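PDB 2W40: glycerol kinase, putative from Plasmodium falciparum, which probably catalyses the ATP-dependent phosphorylation of glycerol to sn-glycerol 3-phosphate. Local coordinates for residues 44-49 with 98-103; 82-87 with 102-107; 138-143 with 189-194. All blocks are in the same frame, centred on the assembly; numbering follows the deposited sequence.

Contact 1. Residues 44-49 with 98-103. With EDO (1,2-ethanediol), chain B.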
loop_
_atom_site.group_PDB
_atom_site.type_symbol
_atom_site.label_atom_id
_atom_site.label_comp_id
_atom_site.label_asym_id
_atom_site.label_seq_id
_atom_site.Cartn_x
_atom_site.Cartn_y
_atom_site.Cartn_z
ATOM N N TRP C 44 -3.893 15.980 10.154
ATOM C CA TRP C 44 -4.327 17.357 9.953
ATOM C C TRP C 44 -4.916 17.450 8.551
ATOM O O TRP C 44 -4.397 16.850 7.589
ATOM C CB TRP C 44 -3.137 18.292 10.020
ATOM C CG TRP C 44 -2.645 18.497 11.410
ATOM C CD1 TRP C 44 -2.700 17.600 12.453
ATOM C CD2 TRP C 44 -2.197 19.719 11.948
ATOM N NE1 TRP C 44 -2.204 18.195 13.604
ATOM C CE2 TRP C 44 -1.923 19.501 13.327
ATOM C CE3 TRP C 44 -1.971 20.998 11.421
ATOM C CZ2 TRP C 44 -1.465 20.510 14.139
ATOM C CZ3 TRP C 44 -1.462 21.987 12.249
ATOM C CH2 TRP C 44 -1.253 21.736 13.608
ATOM N N TYR C 45 -5.997 18.231 8.431
ATOM C CA TYR C 45 -6.676 18.451 7.164
ATOM C C TYR C 45 -7.308 19.837 7.256
ATOM O O TYR C 45 -8.240 20.079 8.033
ATOM C CB TYR C 45 -7.724 17.387 6.904
ATOM C CG TYR C 45 -8.040 17.104 5.456
ATOM C CD1 TYR C 45 -7.987 15.825 4.887
ATOM C CD2 TYR C 45 -8.429 18.152 4.627
ATOM C CE1 TYR C 45 -8.425 15.596 3.530
ATOM C CE2 TYR C 45 -8.836 17.976 3.308
ATOM C CZ TYR C 45 -8.850 16.675 2.770
ATOM O OH TYR C 45 -9.215 16.432 1.510
ATOM N N GLU C 46 -6.750 20.745 6.432
ATOM C CA GLU C 46 -7.173 22.122 6.389
ATOM C C GLU C 46 -7.457 22.642 4.952
ATOM O O GLU C 46 -6.939 22.129 3.916
ATOM C CB GLU C 46 -6.072 23.002 6.974
ATOM C CG GLU C 46 -5.733 22.681 8.410
ATOM C CD GLU C 46 -4.621 23.519 9.088
ATOM O OE1 GLU C 46 -4.013 24.400 8.480
ATOM O OE2 GLU C 46 -4.355 23.214 10.269
ATOM N N HIS C 47 -8.290 23.683 4.914
ATOM C CA HIS C 47 -8.511 24.461 3.673
ATOM C C HIS C 47 -8.155 25.936 3.981
ATOM O O HIS C 47 -8.363 26.434 5.078
ATOM C CB HIS C 47 -9.968 24.419 3.243
ATOM C CG HIS C 47 -10.462 23.057 2.792
ATOM N ND1 HIS C 47 -11.790 22.680 2.912
ATOM C CD2 HIS C 47 -9.829 22.003 2.211
ATOM C CE1 HIS C 47 -11.939 21.443 2.467
ATOM N NE2 HIS C 47 -10.767 21.006 2.025
ATOM N N ASP C 48 -7.763 26.686 2.965
ATOM C CA ASP C 48 -7.566 28.120 3.014
ATOM C C ASP C 48 -8.907 28.798 2.736
ATOM O O ASP C 48 -9.410 28.677 1.644
ATOM C CB ASP C 48 -6.573 28.522 1.890
ATOM C CG ASP C 48 -6.293 29.989 1.843
ATOM O OD1 ASP C 48 -7.107 30.758 2.429
ATOM O OD2 ASP C 48 -5.251 30.371 1.177
ATOM N N PRO C 49 -9.507 29.456 3.720
ATOM C CA PRO C 49 -10.844 30.049 3.479
ATOM C C PRO C 49 -10.905 31.175 2.463
ATOM O O PRO C 49 -11.982 31.414 1.915
ATOM C CB PRO C 49 -11.280 30.585 4.880
ATOM C CG PRO C 49 -10.291 30.195 5.743
ATOM C CD PRO C 49 -9.074 29.757 5.093
ATOM N N PRO C 98 -9.874 35.561 8.745
ATOM C CA PRO C 98 -9.785 34.280 9.438
ATOM C C PRO C 98 -8.688 34.312 10.472
ATOM O O PRO C 98 -7.626 34.852 10.206
ATOM C CB PRO C 98 -9.433 33.269 8.330
ATOM C CG PRO C 98 -9.890 33.891 7.133
ATOM C CD PRO C 98 -9.724 35.379 7.284
ATOM N N LEU C 99 -8.952 33.692 11.617
ATOM C CA LEU C 99 -7.948 33.640 12.661
ATOM C C LEU C 99 -7.099 32.381 12.516
ATOM O O LEU C 99 -6.110 32.235 13.236
ATOM C CB LEU C 99 -8.642 33.773 14.019
ATOM C CG LEU C 99 -9.386 35.085 14.281
ATOM C CD1 LEU C 99 -10.144 34.887 15.529
ATOM C CD2 LEU C 99 -8.455 36.216 14.530
ATOM N N TYR C 100 -7.551 31.431 11.680
ATOM C CA TYR C 100 -6.875 30.216 11.389
ATOM C C TYR C 100 -7.469 29.656 10.121
ATOM O O TYR C 100 -8.524 30.068 9.743
ATOM C CB TYR C 100 -7.062 29.240 12.555
ATOM C CG TYR C 100 -6.108 28.023 12.462
ATOM C CD1 TYR C 100 -4.824 28.123 12.921
ATOM C CD2 TYR C 100 -6.520 26.764 11.957
ATOM C CE1 TYR C 100 -3.926 27.018 12.785
ATOM C CE2 TYR C 100 -5.703 25.691 11.886
ATOM C CZ TYR C 100 -4.389 25.787 12.309
ATOM O OH TYR C 100 -3.457 24.755 12.239
ATOM N N ASN C 101 -6.786 28.710 9.474
ATOM C CA ASN C 101 -7.389 27.981 8.338
ATOM C C ASN C 101 -8.707 27.332 8.723
ATOM O O ASN C 101 -8.979 27.064 9.878
ATOM C CB ASN C 101 -6.469 26.910 7.798
ATOM C CG ASN C 101 -5.380 27.419 6.810
ATOM O OD1 ASN C 101 -4.329 26.720 6.612
ATOM N ND2 ASN C 101 -5.530 28.570 6.279
ATOM N N ALA C 102 -9.500 26.960 7.725
ATOM C CA ALA C 102 -10.594 26.031 7.978
ATOM C C ALA C 102 -9.961 24.689 8.438
ATOM O O ALA C 102 -9.068 24.201 7.822
ATOM C CB ALA C 102 -11.480 25.841 6.723
ATOM N N ILE C 103 -10.530 24.054 9.491
ATOM C CA ILE C 103 -10.231 22.709 9.861
ATOM C C ILE C 103 -11.378 21.822 9.366
ATOM O O ILE C 103 -12.554 22.029 9.717
ATOM C CB ILE C 103 -10.055 22.512 11.381
ATOM C CG1 ILE C 103 -8.865 23.394 11.887
ATOM C CG2 ILE C 103 -9.712 21.031 11.663
ATOM C CD1 ILE C 103 -8.633 23.372 13.395
HETATM C C1 EDO B . -0.589 26.040 11.703
HETATM O O1 EDO B . -1.009 25.384 13.019
HETATM C C2 EDO B . -0.970 25.685 10.204
HETATM O O2 EDO B . -2.269 26.195 9.610
#
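With CG of E46 anti to its carbonyl carbon (chi1 -60°) and CG of Y100 anti to its backbone N (chi1 -167°), a carboxylate and a phenol meet beside a small two-stranded antiparallel sheet, strands 46-47 and 102-103. H47 and A102 are its hydrogen-bonded pair: H47 N approaches A102 O from above the carbonyl plane at 3.1 Å, whereas A102 N comes nearly along the C=O axis of H47 O at 2.9 Å. In the adjoining non-hydrogen-bonded pair E46 faces I103. Extended beyond CG, E46 reaches the edge of the Y100 ring, where Y100 OH donates to the syn lone pair of E46 OE2 at 2.7 Å, the carboxylate turned 74° from the ring. A tyrosine suits this place because Y100 OH also accepts, from O1 of a bound 1,2-ethanediol at 2.6 Å. The same diol's O2 donates to E46 OE1 at 2.7 Å. R109 forms a salt bridge with E46 OE2, which would favour the charged carboxylate. D48 N-caps helix 49-70, and P49, having no N-H to leave unpaired, fits the first turn; its ring slides past that of P98 in the opposite direction, P49 CG resting 4.0 Å from P98 CG.

Contact 2. Residues 82-87 with 102-107. With EDO (1,2-ethanediol), chain D.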
loop_
_atom_site.group_PDB
_atom_site.type_symbol
_atom_site.label_atom_id
_atom_site.label_comp_id
_atom_site.label_asym_id
_atom_site.label_seq_id
_atom_site.Cartn_x
_atom_site.Cartn_y
_atom_site.Cartn_z
ATOM N N THR C 82 -24.994 25.426 -0.671
ATOM C CA THR C 82 -24.773 24.175 0.018
ATOM C C THR C 82 -23.308 23.906 0.137
ATOM O O THR C 82 -22.507 24.506 -0.586
ATOM C CB THR C 82 -25.585 23.030 -0.693
ATOM O OG1 THR C 82 -25.621 21.910 0.164
ATOM C CG2 THR C 82 -25.048 22.692 -2.075
ATOM N N ASN C 83 -22.941 23.050 1.069
ATOM C CA ASN C 83 -21.528 23.015 1.470
ATOM C C ASN C 83 -21.141 21.776 2.210
ATOM O O ASN C 83 -21.965 21.146 2.852
ATOM C CB ASN C 83 -21.302 24.164 2.487
ATOM C CG ASN C 83 -22.242 24.031 3.717
ATOM O OD1 ASN C 83 -23.466 24.285 3.603
ATOM N ND2 ASN C 83 -21.646 23.721 4.954
ATOM N N GLN C 84 -19.867 21.425 2.089
ATOM C CA GLN C 84 -19.218 20.456 2.939
ATOM C C GLN C 84 -19.524 20.867 4.411
ATOM O O GLN C 84 -19.321 22.051 4.805
ATOM C CB GLN C 84 -17.694 20.502 2.690
ATOM C CG GLN C 84 -17.053 21.871 2.717
ATOM C CD GLN C 84 -15.547 21.882 3.020
ATOM O OE1 GLN C 84 -15.045 21.023 3.749
ATOM N NE2 GLN C 84 -14.861 22.913 2.536
ATOM N N ARG C 85 -20.031 19.921 5.171
ATOM C CA ARG C 85 -20.479 20.147 6.521
ATOM C C ARG C 85 -19.243 20.033 7.496
ATOM O O ARG C 85 -18.173 19.581 7.049
ATOM C CB ARG C 85 -21.553 19.171 6.854
ATOM C CG ARG C 85 -22.791 19.276 5.929
ATOM C CD ARG C 85 -23.836 18.114 6.092
ATOM N NE ARG C 85 -23.139 16.877 5.844
ATOM C CZ ARG C 85 -23.586 15.669 6.189
ATOM N NH1 ARG C 85 -24.821 15.527 6.673
ATOM N NH2 ARG C 85 -22.786 14.615 6.122
ATOM N N GLU C 86 -19.465 20.366 8.783
ATOM C CA GLU C 86 -18.565 20.176 9.918
ATOM C C GLU C 86 -17.309 21.068 9.881
ATOM O O GLU C 86 -16.858 21.546 10.887
ATOM C CB GLU C 86 -18.170 18.743 10.142
ATOM C CG GLU C 86 -19.324 17.767 10.453
ATOM C CD GLU C 86 -19.930 17.097 9.221
ATOM O OE1 GLU C 86 -19.287 17.095 8.140
ATOM O OE2 GLU C 86 -21.050 16.529 9.321
ATOM N N THR C 87 -16.754 21.222 8.704
ATOM C CA THR C 87 -15.597 22.078 8.471
ATOM C C THR C 87 -15.917 23.430 9.123
ATOM O O THR C 87 -17.002 23.973 8.974
ATOM C CB THR C 87 -15.394 22.245 6.977
ATOM O OG1 THR C 87 -15.061 20.952 6.441
ATOM C CG2 THR C 87 -14.266 23.275 6.676
ATOM N N ALA C 102 -9.500 26.960 7.725
ATOM C CA ALA C 102 -10.594 26.031 7.978
ATOM C C ALA C 102 -9.961 24.689 8.438
ATOM O O ALA C 102 -9.068 24.201 7.822
ATOM C CB ALA C 102 -11.480 25.841 6.723
ATOM N N ILE C 103 -10.530 24.054 9.491
ATOM C CA ILE C 103 -10.231 22.709 9.861
ATOM C C ILE C 103 -11.378 21.822 9.366
ATOM O O ILE C 103 -12.554 22.029 9.717
ATOM C CB ILE C 103 -10.055 22.512 11.381
ATOM C CG1 ILE C 103 -8.865 23.394 11.887
ATOM C CG2 ILE C 103 -9.712 21.031 11.663
ATOM C CD1 ILE C 103 -8.633 23.372 13.395
ATOM N N VAL C 104 -11.001 20.922 8.439
ATOM C CA VAL C 104 -11.986 20.194 7.604
ATOM C C VAL C 104 -12.586 19.073 8.423
ATOM O O VAL C 104 -11.980 18.552 9.422
ATOM C CB VAL C 104 -11.316 19.733 6.264
ATOM C CG1 VAL C 104 -12.242 19.058 5.299
ATOM C CG2 VAL C 104 -10.719 20.953 5.523
ATOM N N TRP C 105 -13.748 18.630 7.975
ATOM C CA TRP C 105 -14.454 17.467 8.607
ATOM C C TRP C 105 -13.523 16.247 8.743
ATOM O O TRP C 105 -13.708 15.440 9.595
ATOM C CB TRP C 105 -15.779 17.225 7.877
ATOM C CG TRP C 105 -15.661 16.834 6.447
ATOM C CD1 TRP C 105 -15.679 17.681 5.389
ATOM C CD2 TRP C 105 -15.614 15.494 5.899
ATOM N NE1 TRP C 105 -15.644 16.961 4.199
ATOM C CE2 TRP C 105 -15.598 15.624 4.477
ATOM C CE3 TRP C 105 -15.702 14.201 6.451
ATOM C CZ2 TRP C 105 -15.551 14.462 3.612
ATOM C CZ3 TRP C 105 -15.698 13.104 5.627
ATOM C CH2 TRP C 105 -15.613 13.240 4.219
ATOM N N LEU C 106 -12.714 16.017 7.731
ATOM C CA LEU C 106 -11.746 14.897 7.652
ATOM C C LEU C 106 -10.539 14.979 8.624
ATOM O O LEU C 106 -9.821 13.975 8.799
ATOM C CB LEU C 106 -11.219 14.751 6.228
ATOM C CG LEU C 106 -12.139 14.067 5.207
ATOM C CD1 LEU C 106 -11.601 14.296 3.738
ATOM C CD2 LEU C 106 -12.312 12.508 5.564
ATOM N N ASP C 107 -10.347 16.134 9.256
ATOM C CA ASP C 107 -9.237 16.324 10.192
ATOM C C ASP C 107 -9.498 15.434 11.408
ATOM O O ASP C 107 -10.591 15.357 11.905
ATOM C CB ASP C 107 -9.173 17.809 10.620
ATOM C CG ASP C 107 -7.966 18.161 11.469
ATOM O OD1 ASP C 107 -6.978 18.733 10.932
ATOM O OD2 ASP C 107 -8.060 17.817 12.666
HETATM C C1 EDO D . -4.799 14.234 7.361
HETATM O O1 EDO D . -3.455 13.428 7.498
HETATM C C2 EDO D . -6.308 13.712 7.479
HETATM O O2 EDO D . -7.231 13.522 8.646
#
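W105 and T87 bury the most surface here, with E86 next, where the loop after strand 74-83, an inner strand of the six-stranded mixed sheet of the FGGY N-terminal domain, meets the type I turn V104 to D107. CG of W105 takes the crowded position between backbone N and carbonyl carbon (chi1 63°), setting the indole beside the loop. W105 CD1, at the ring edge, lies 3.5 Å from T87 OG1, and W105 NE1 is hydrogen-bonded to T13 OG1. A threonine suits this place because it carries both a hydroxyl and a methyl on one short branch. T87 OG1 accepts from W105 N at 3.1 Å (145° at the hydrogen) and donates to Q84 OE1 at 2.7 Å, while T87 CG2 packs on A102 CB at 3.8 Å. Bent at chi2, E86 lays its OE1 against W105 CB at 3.5 Å. The loop brings this oxygen and R85 N to the bound glycerol, and E86 OE2 makes a salt bridge to R189. E86 OE1 also lies 2.9 Å from R85 O, two acceptors that are not bonded; R189, with the E308-paired R85 guanidinium nearby, probably offsets this, so the buried carboxylate is likely to stay ionised and receive a glycerol hydroxyl.

Contact 3. Residues 138-143 with 189-194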
loop_
_atom_site.group_PDB
_atom_site.type_symbol
_atom_site.label_atom_id
_atom_site.label_comp_id
_atom_site.label_asym_id
_atom_site.label_seq_id
_atom_site.Cartn_x
_atom_site.Cartn_y
_atom_site.Cartn_z
ATOM N N PHE C 138 -17.466 16.065 13.899
ATOM C CA PHE C 138 -18.238 17.303 14.141
ATOM C C PHE C 138 -17.398 18.505 14.479
ATOM O O PHE C 138 -16.247 18.358 14.721
ATOM C CB PHE C 138 -19.361 17.037 15.080
ATOM C CG PHE C 138 -20.567 16.353 14.445
ATOM C CD1 PHE C 138 -20.467 15.597 13.282
ATOM C CD2 PHE C 138 -21.827 16.574 14.986
ATOM C CE1 PHE C 138 -21.626 15.018 12.704
ATOM C CE2 PHE C 138 -22.980 15.986 14.434
ATOM C CZ PHE C 138 -22.842 15.164 13.320
ATOM N N SER C 139 -17.970 19.703 14.430
ATOM C CA SER C 139 -17.149 20.927 14.531
ATOM C C SER C 139 -16.561 21.124 15.943
ATOM O O SER C 139 -15.466 21.721 16.065
ATOM C CB SER C 139 -17.977 22.170 14.205
ATOM O OG SER C 139 -18.563 22.060 12.940
ATOM N N ALA C 140 -17.319 20.687 16.957
ATOM C CA ALA C 140 -17.079 21.174 18.356
ATOM C C ALA C 140 -15.631 20.912 18.825
ATOM O O ALA C 140 -15.007 21.807 19.403
ATOM C CB ALA C 140 -18.015 20.526 19.346
ATOM N N PHE C 141 -15.122 19.711 18.608
ATOM C CA PHE C 141 -13.727 19.466 19.127
ATOM C C PHE C 141 -12.666 20.209 18.376
ATOM O O PHE C 141 -11.633 20.549 18.942
ATOM C CB PHE C 141 -13.361 17.974 19.164
ATOM C CG PHE C 141 -13.955 17.239 20.346
ATOM C CD1 PHE C 141 -13.246 17.182 21.530
ATOM C CD2 PHE C 141 -15.183 16.628 20.281
ATOM C CE1 PHE C 141 -13.731 16.546 22.666
ATOM C CE2 PHE C 141 -15.677 15.979 21.413
ATOM C CZ PHE C 141 -14.934 15.946 22.615
ATOM N N LYS C 142 -12.943 20.527 17.114
ATOM C CA LYS C 142 -12.057 21.455 16.342
ATOM C C LYS C 142 -12.079 22.873 16.899
ATOM O O LYS C 142 -11.027 23.529 16.991
ATOM C CB LYS C 142 -12.477 21.360 14.894
ATOM C CG LYS C 142 -12.088 19.969 14.494
ATOM C CD LYS C 142 -13.230 19.197 14.070
ATOM C CE LYS C 142 -13.365 19.060 12.625
ATOM N NZ LYS C 142 -13.066 17.689 12.248
ATOM N N ILE C 143 -13.240 23.324 17.309
ATOM C CA ILE C 143 -13.345 24.637 17.851
ATOM C C ILE C 143 -12.533 24.622 19.174
ATOM O O ILE C 143 -11.807 25.564 19.484
ATOM C CB ILE C 143 -14.810 24.951 18.136
ATOM C CG1 ILE C 143 -15.636 25.122 16.787
ATOM C CG2 ILE C 143 -14.949 26.217 19.014
ATOM C CD1 ILE C 143 -17.241 24.993 16.945
ATOM N N ARG C 189 -24.597 19.696 12.802
ATOM C CA ARG C 189 -23.334 19.051 12.508
ATOM C C ARG C 189 -22.188 19.572 13.382
ATOM O O ARG C 189 -20.999 19.309 13.164
ATOM C CB ARG C 189 -22.973 19.202 11.059
ATOM C CG ARG C 189 -24.095 18.809 10.136
ATOM C CD ARG C 189 -24.642 17.422 10.371
ATOM N NE ARG C 189 -23.651 16.374 10.053
ATOM C CZ ARG C 189 -23.892 15.099 9.783
ATOM N NH1 ARG C 189 -25.121 14.576 9.896
ATOM N NH2 ARG C 189 -22.908 14.308 9.385
ATOM N N THR C 190 -22.580 20.384 14.340
ATOM C CA THR C 190 -21.579 21.132 15.145
ATOM C C THR C 190 -21.262 20.495 16.531
ATOM O O THR C 190 -20.174 20.821 17.112
ATOM C CB THR C 190 -22.092 22.598 15.395
ATOM O OG1 THR C 190 -23.262 22.545 16.211
ATOM C CG2 THR C 190 -22.244 23.464 14.122
ATOM N N LEU C 191 -22.193 19.676 17.053
ATOM C CA LEU C 191 -22.138 19.095 18.406
ATOM C C LEU C 191 -22.546 20.156 19.464
ATOM O O LEU C 191 -22.349 19.955 20.651
ATOM C CB LEU C 191 -20.808 18.446 18.724
ATOM C CG LEU C 191 -20.754 16.940 18.869
ATOM C CD1 LEU C 191 -19.297 16.332 18.874
ATOM C CD2 LEU C 191 -21.486 16.602 20.060
ATOM N N LEU C 192 -23.049 21.334 18.971
ATOM C CA LEU C 192 -23.468 22.458 19.814
ATOM C C LEU C 192 -24.985 22.717 19.850
ATOM O O LEU C 192 -25.424 23.556 20.657
ATOM C CB LEU C 192 -22.767 23.753 19.467
ATOM C CG LEU C 192 -21.275 23.663 19.391
ATOM C CD1 LEU C 192 -20.797 25.012 18.832
ATOM C CD2 LEU C 192 -20.686 23.305 20.766
ATOM N N MET C 193 -25.756 22.087 18.930
ATOM C CA MET C 193 -27.164 22.373 18.847
ATOM C C MET C 193 -27.947 21.261 19.569
ATOM O O MET C 193 -27.615 20.089 19.401
ATOM C CB MET C 193 -27.590 22.385 17.396
ATOM C CG MET C 193 -28.990 22.949 17.200
ATOM S SD MET C 193 -29.648 22.749 15.520
ATOM C CE MET C 193 -30.187 20.997 15.558
ATOM N N ASP C 194 -29.034 21.635 20.228
ATOM C CA ASP C 194 -30.027 20.731 20.801
ATOM C C ASP C 194 -30.851 20.178 19.617
ATOM O O ASP C 194 -31.514 20.959 18.899
ATOM C CB ASP C 194 -30.901 21.451 21.776
ATOM C CG ASP C 194 -31.897 20.471 22.487
ATOM O OD1 ASP C 194 -32.541 19.630 21.829
ATOM O OD2 ASP C 194 -32.063 20.608 23.743
#
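Aromatic, polar and apolar contacts join residues 138-143, which run into helix 140-149, to the loop between helices 184-187 and 202-207, in the FGGY N-terminal domain of the actin-like ATPase clan. The aromatic part is F138 against R189. R189 CA makes a CH-pi contact 3.9 Å from the F138 ring centroid, 20° off the normal, and R189 O sits over the face, 3.3 Å from F138 CG. Bent at chi2 and chi3, the arginine curls back until F138 CZ lies over one face of the guanidinium, offset toward its rim, 3.6 Å from R189 NE. A broad flat ring suits this place because one face can meet both the R189 backbone and, at CZ, its guanidinium. R189 NH1 forms a salt bridge with E308, besides the pairing of NE with E86. Among polar links, S139 N donates weakly to R189 O at 3.3 Å, and S139 OG bonds to E86 O. In an ST turn T190 OG1 accepts from L192 N at 3.0 Å; it is also hydrogen-bonded to A187 O, at the end of helix 184-187. Apolar packing fills the rest. The small A140 admits L191, A140 CB to L191 CB being 3.5 Å. L192 and I143 meet tip to tip, their CD1 atoms 4.0 Å apart.

In the fold
Contacts 1 and 2 share strand 102-103 and lie with centres about 9 Å apart; Y45 joins them through its backbone, to V104 and to the carboxylate of D107. Contact 1, partly buried, mixes strand pairing with charged and hydroxyl groups that meet a diol. Contact 2 is fully buried and nearer the centre of the chain, its chemistry being turn and hydroxyl bonds next to glycerol. Contact 3 is buried too, about 11 Å from contact 2 between centres, but relies mostly on hydrophobic and ring packing. E86 of contact 2 is tied to contact 3 twice, by R189 and by S139, whereas contacts 1 and 3 meet through I103 on K142.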